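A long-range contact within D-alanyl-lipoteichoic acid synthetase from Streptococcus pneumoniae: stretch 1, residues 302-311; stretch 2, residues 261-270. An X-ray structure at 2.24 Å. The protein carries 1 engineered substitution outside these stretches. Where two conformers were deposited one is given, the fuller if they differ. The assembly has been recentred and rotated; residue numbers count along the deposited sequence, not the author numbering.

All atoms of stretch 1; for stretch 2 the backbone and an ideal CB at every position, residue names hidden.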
# COMPACT_ATOMS: atom_id res chain seq x y z
N LYS C 302 28.63 42.46 -34.37
CA LYS C 302 28.75 42.46 -35.83
C LYS C 302 27.68 41.57 -36.47
O LYS C 302 27.23 41.84 -37.59
CB LYS C 302 30.15 42.03 -36.29
CG LYS C 302 31.18 43.15 -36.20
CD LYS C 302 32.45 42.81 -36.95
CE LYS C 302 33.47 43.93 -36.83
NZ LYS C 302 34.74 43.62 -37.56
N TRP C 303 27.26 40.54 -35.74
CA TRP C 303 26.16 39.68 -36.15
C TRP C 303 24.83 40.39 -35.99
O TRP C 303 23.98 40.33 -36.88
CB TRP C 303 26.16 38.38 -35.35
CG TRP C 303 24.84 37.65 -35.36
CD1 TRP C 303 23.98 37.51 -34.31
CD2 TRP C 303 24.23 36.98 -36.47
NE1 TRP C 303 22.87 36.79 -34.70
CE2 TRP C 303 23.00 36.45 -36.02
CE3 TRP C 303 24.61 36.77 -37.81
CZ2 TRP C 303 22.14 35.72 -36.85
CZ3 TRP C 303 23.75 36.05 -38.64
CH2 TRP C 303 22.53 35.53 -38.15
N MET C 304 24.65 41.06 -34.85
CA MET C 304 23.37 41.69 -34.52
C MET C 304 23.09 42.95 -35.36
O MET C 304 21.93 43.31 -35.57
CB MET C 304 23.23 41.91 -33.00
CG MET C 304 23.55 43.28 -32.44
SD MET C 304 23.08 43.39 -30.69
CE MET C 304 24.48 42.60 -29.93
N ASP C 305 24.15 43.60 -35.83
CA ASP C 305 24.05 44.69 -36.80
C ASP C 305 23.61 44.16 -38.16
O ASP C 305 22.81 44.79 -38.85
CB ASP C 305 25.38 45.44 -36.94
CG ASP C 305 25.68 46.34 -35.74
OD1 ASP C 305 24.75 46.69 -34.98
OD2 ASP C 305 26.86 46.72 -35.58
N TYR C 306 24.15 43.00 -38.53
CA TYR C 306 23.80 42.33 -39.78
C TYR C 306 22.37 41.79 -39.76
O TYR C 306 21.61 41.98 -40.71
CB TYR C 306 24.79 41.20 -40.10
CG TYR C 306 24.60 40.59 -41.48
CD1 TYR C 306 25.13 41.22 -42.61
CD2 TYR C 306 23.90 39.40 -41.65
CE1 TYR C 306 24.96 40.67 -43.88
CE2 TYR C 306 23.72 38.84 -42.92
CZ TYR C 306 24.26 39.48 -44.03
OH TYR C 306 24.10 38.95 -45.28
N ALA C 307 22.01 41.11 -38.66
CA ALA C 307 20.70 40.48 -38.52
C ALA C 307 19.59 41.45 -38.11
O ALA C 307 18.41 41.11 -38.21
CB ALA C 307 20.77 39.31 -37.55
N GLY C 308 19.97 42.63 -37.64
CA GLY C 308 18.99 43.66 -37.26
C GLY C 308 18.42 43.51 -35.86
O GLY C 308 17.36 44.04 -35.56
N LEU C 309 19.15 42.78 -35.02
CA LEU C 309 18.78 42.59 -33.62
C LEU C 309 19.06 43.89 -32.85
O LEU C 309 20.20 44.32 -32.75
CB LEU C 309 19.57 41.41 -33.03
CG LEU C 309 19.16 40.59 -31.80
CD1 LEU C 309 19.56 41.24 -30.48
CD2 LEU C 309 17.69 40.24 -31.81
N ARG C 310 17.99 44.49 -32.32
CA ARG C 310 18.06 45.81 -31.68
C ARG C 310 18.81 45.82 -30.34
O ARG C 310 18.50 45.04 -29.43
CB ARG C 310 16.64 46.38 -31.51
CG ARG C 310 15.91 46.65 -32.82
CD ARG C 310 14.42 46.89 -32.60
NE ARG C 310 13.69 45.66 -32.31
CZ ARG C 310 12.42 45.60 -31.89
NH1 ARG C 310 11.72 46.71 -31.70
NH2 ARG C 310 11.86 44.43 -31.64
N GLU C 311 19.79 46.72 -30.23
CA GLU C 311 20.57 46.91 -29.01
C GLU C 311 19.73 47.56 -27.91
O GLU C 311 19.94 47.28 -26.73
CB GLU C 311 21.81 47.77 -29.27
CG GLU C 311 22.90 47.07 -30.07
CD GLU C 311 24.13 47.95 -30.27
OE1 GLU C 311 24.54 48.65 -29.32
OE2 GLU C 311 24.70 47.92 -31.39
N UNK C 261 20.16 38.40 -43.47
CA UNK C 261 20.20 39.87 -43.46
C UNK C 261 18.84 40.45 -43.07
O UNK C 261 17.82 40.16 -43.72
CB UNK C 261 20.62 40.40 -44.83
N UNK C 262 18.84 41.26 -42.01
CA UNK C 262 17.64 41.87 -41.40
C UNK C 262 16.56 40.88 -40.94
O UNK C 262 15.36 41.20 -40.95
CB UNK C 262 17.01 42.84 -42.40
N UNK C 263 16.99 39.69 -40.53
CA UNK C 263 16.09 38.62 -40.08
C UNK C 263 15.53 38.90 -38.69
O UNK C 263 14.37 38.62 -38.41
CB UNK C 263 16.82 37.28 -40.08
N UNK C 264 16.36 39.46 -37.82
CA UNK C 264 15.96 39.69 -36.43
C UNK C 264 15.49 41.12 -36.18
O UNK C 264 15.62 41.64 -35.07
CB UNK C 264 17.13 39.37 -35.49
N UNK C 265 14.91 41.73 -37.21
CA UNK C 265 14.47 43.14 -37.17
C UNK C 265 13.30 43.42 -36.23
O UNK C 265 13.18 44.54 -35.71
CB UNK C 265 14.08 43.59 -38.58
N UNK C 266 12.44 42.43 -36.03
CA UNK C 266 11.30 42.56 -35.11
C UNK C 266 11.37 41.57 -33.94
O UNK C 266 10.37 41.33 -33.25
CB UNK C 266 9.99 42.35 -35.87
N UNK C 267 12.56 40.99 -33.74
CA UNK C 267 12.87 40.12 -32.60
C UNK C 267 12.86 40.89 -31.29
O UNK C 267 13.55 41.91 -31.16
CB UNK C 267 14.23 39.45 -32.80
N UNK C 268 12.08 40.42 -30.32
CA UNK C 268 12.03 41.01 -28.98
C UNK C 268 12.06 39.94 -27.88
O UNK C 268 11.39 38.91 -27.98
CB UNK C 268 10.77 41.87 -28.83
N UNK C 269 12.84 40.19 -26.84
CA UNK C 269 12.95 39.24 -25.74
C UNK C 269 12.27 39.74 -24.47
O UNK C 269 12.52 39.23 -23.38
CB UNK C 269 14.42 38.94 -25.45
N UNK C 270 11.42 40.75 -24.62
CA UNK C 270 10.76 41.36 -23.48
C UNK C 270 9.59 40.52 -22.99
O UNK C 270 9.23 40.57 -21.81
CB UNK C 270 10.28 42.77 -23.84

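Position 261 lies beside the ring of Tyr306. Its CA-to-CB bond points sideways, and the ideal CB is 3.8 Å from Tyr306 OH. A side chain with a methylene or methyl group to lay on the ring would suit: a long aliphatic chain, lysine, arginine or methionine. The residue is Lys261. Its CD sits over one face of the ring, 4.0 Å from the centroid of Tyr306, a CH-pi contact. The ammonium end leads away from stretch 1.

Position 262 has positive phi (58/31), where glycine, asparagine and aspartate are most at ease. Its CB points away, so the backbone makes the main contact: the amide N is 3.1 Å from Tyr306 O, a nearly straight hydrogen bond to the backbone carbonyl of Tyr306. The residue is Asp262. Its side chain turns back, bringing OD1 to 4.0 Å from Gly308 CA. OD2 forms a long salt bridge with Lys261 NZ, at 3.7 Å.

Position 263 points sideways, with its ideal CB 4.6 Å from Ala307 O. Stretch 1 asks little here, and many side chains would fit. The residue is Ser263, and its side chain makes no close contact with stretch 1.

Position 264 is where CB points toward stretch 1. The amide N donates to Ala307 O at 2.7 Å. The ideal CB is 3.5 Å from that same oxygen and 3.8 Å from Leu309 CD2. Beyond lie Ala307 CB, the Leu309 side chain and the indole NH of Trp303. A medium-length chain fits, either apolar, such as leucine or methionine, or polar, such as glutamine. The residue is Gln264. Its OE1 packs 3.4 Å from Leu309 CB and 3.5 Å from Ala307 CB, yet has no hydrogen-bond partner. NE2 donates to a water at 3.0 Å, which also accepts a weak bond from Trp303 NE1.

Position 265 points away, so most polar or charged chains would do. Its CA lies 3.4 Å from Gly308 O, a CA-H...O contact. The residue is Lys265. The carbonyl O of Lys265 lies over one face of the Arg310 guanidinium.

Position 266 also points away, and small or polar residues suit it. It is Ser266.

Position 267 offers its carbonyl to Arg310: NH2 donates to O of this residue at 3.1 Å. The ideal CB is 3.7 Å from Leu309 CD2, which favours an apolar chain. The residue is Phe267. Its CB packs 3.6 Å from Leu309 CD2, while its ring leads away. A water links O of Phe267 and O of Gln264 to Arg310 N and NE.

Position 268 has its ideal CB 4.0 Å from Arg310 NH2; several modest chains would fit. It is Thr268.

Position 269 has no nearby CB contact, so only a long side chain could reach stretch 1. The residue is Tyr269.

Position 270 is out of reach and unconstrained by stretch 1. It is Leu270.

Stretch 2 261-270: KDSQKSFTYL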
# COMPACT_ATOMS: atom_id res chain seq x y z
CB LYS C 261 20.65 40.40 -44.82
CG LYS C 261 20.60 41.92 -45.01
CD LYS C 261 21.88 42.59 -44.54
CE LYS C 261 22.14 43.89 -45.29
NZ LYS C 261 21.12 44.94 -45.02
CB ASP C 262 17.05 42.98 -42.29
CG ASP C 262 17.83 44.28 -42.20
OD1 ASP C 262 18.43 44.55 -41.13
OD2 ASP C 262 17.85 45.03 -43.19
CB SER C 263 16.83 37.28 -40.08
OG SER C 263 16.12 36.30 -39.33
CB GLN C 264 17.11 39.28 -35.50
CG GLN C 264 17.58 37.83 -35.71
CD GLN C 264 18.82 37.46 -34.91
OE1 GLN C 264 19.57 38.32 -34.45
NE2 GLN C 264 19.05 36.16 -34.77
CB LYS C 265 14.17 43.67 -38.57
CG LYS C 265 15.29 44.50 -39.16
CD LYS C 265 14.74 45.56 -40.11
CE LYS C 265 15.68 46.75 -40.21
NZ LYS C 265 15.03 47.93 -40.85
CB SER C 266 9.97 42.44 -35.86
OG SER C 266 9.78 41.13 -36.37
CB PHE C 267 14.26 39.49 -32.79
CG PHE C 267 14.26 38.14 -33.47
CD1 PHE C 267 15.13 37.15 -33.04
CD2 PHE C 267 13.41 37.87 -34.54
CE1 PHE C 267 15.16 35.90 -33.65
CE2 PHE C 267 13.42 36.62 -35.16
CZ PHE C 267 14.30 35.63 -34.72
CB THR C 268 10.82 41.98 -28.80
OG1 THR C 268 10.80 42.48 -27.46
CG2 THR C 268 9.48 41.29 -29.09
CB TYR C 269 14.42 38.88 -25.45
CG TYR C 269 15.18 38.32 -26.64
CD1 TYR C 269 16.47 38.77 -26.93
CD2 TYR C 269 14.61 37.35 -27.47
CE1 TYR C 269 17.17 38.26 -28.02
CE2 TYR C 269 15.30 36.84 -28.55
CZ TYR C 269 16.58 37.30 -28.82
OH TYR C 269 17.28 36.79 -29.89
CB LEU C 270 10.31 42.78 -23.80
CG LEU C 270 11.37 43.89 -23.75
CD1 LEU C 270 10.88 45.14 -24.47
CD2 LEU C 270 11.77 44.20 -22.31
O HOH W 1 15.13 43.35 -32.92
O HOH W 2 20.85 35.18 -32.53
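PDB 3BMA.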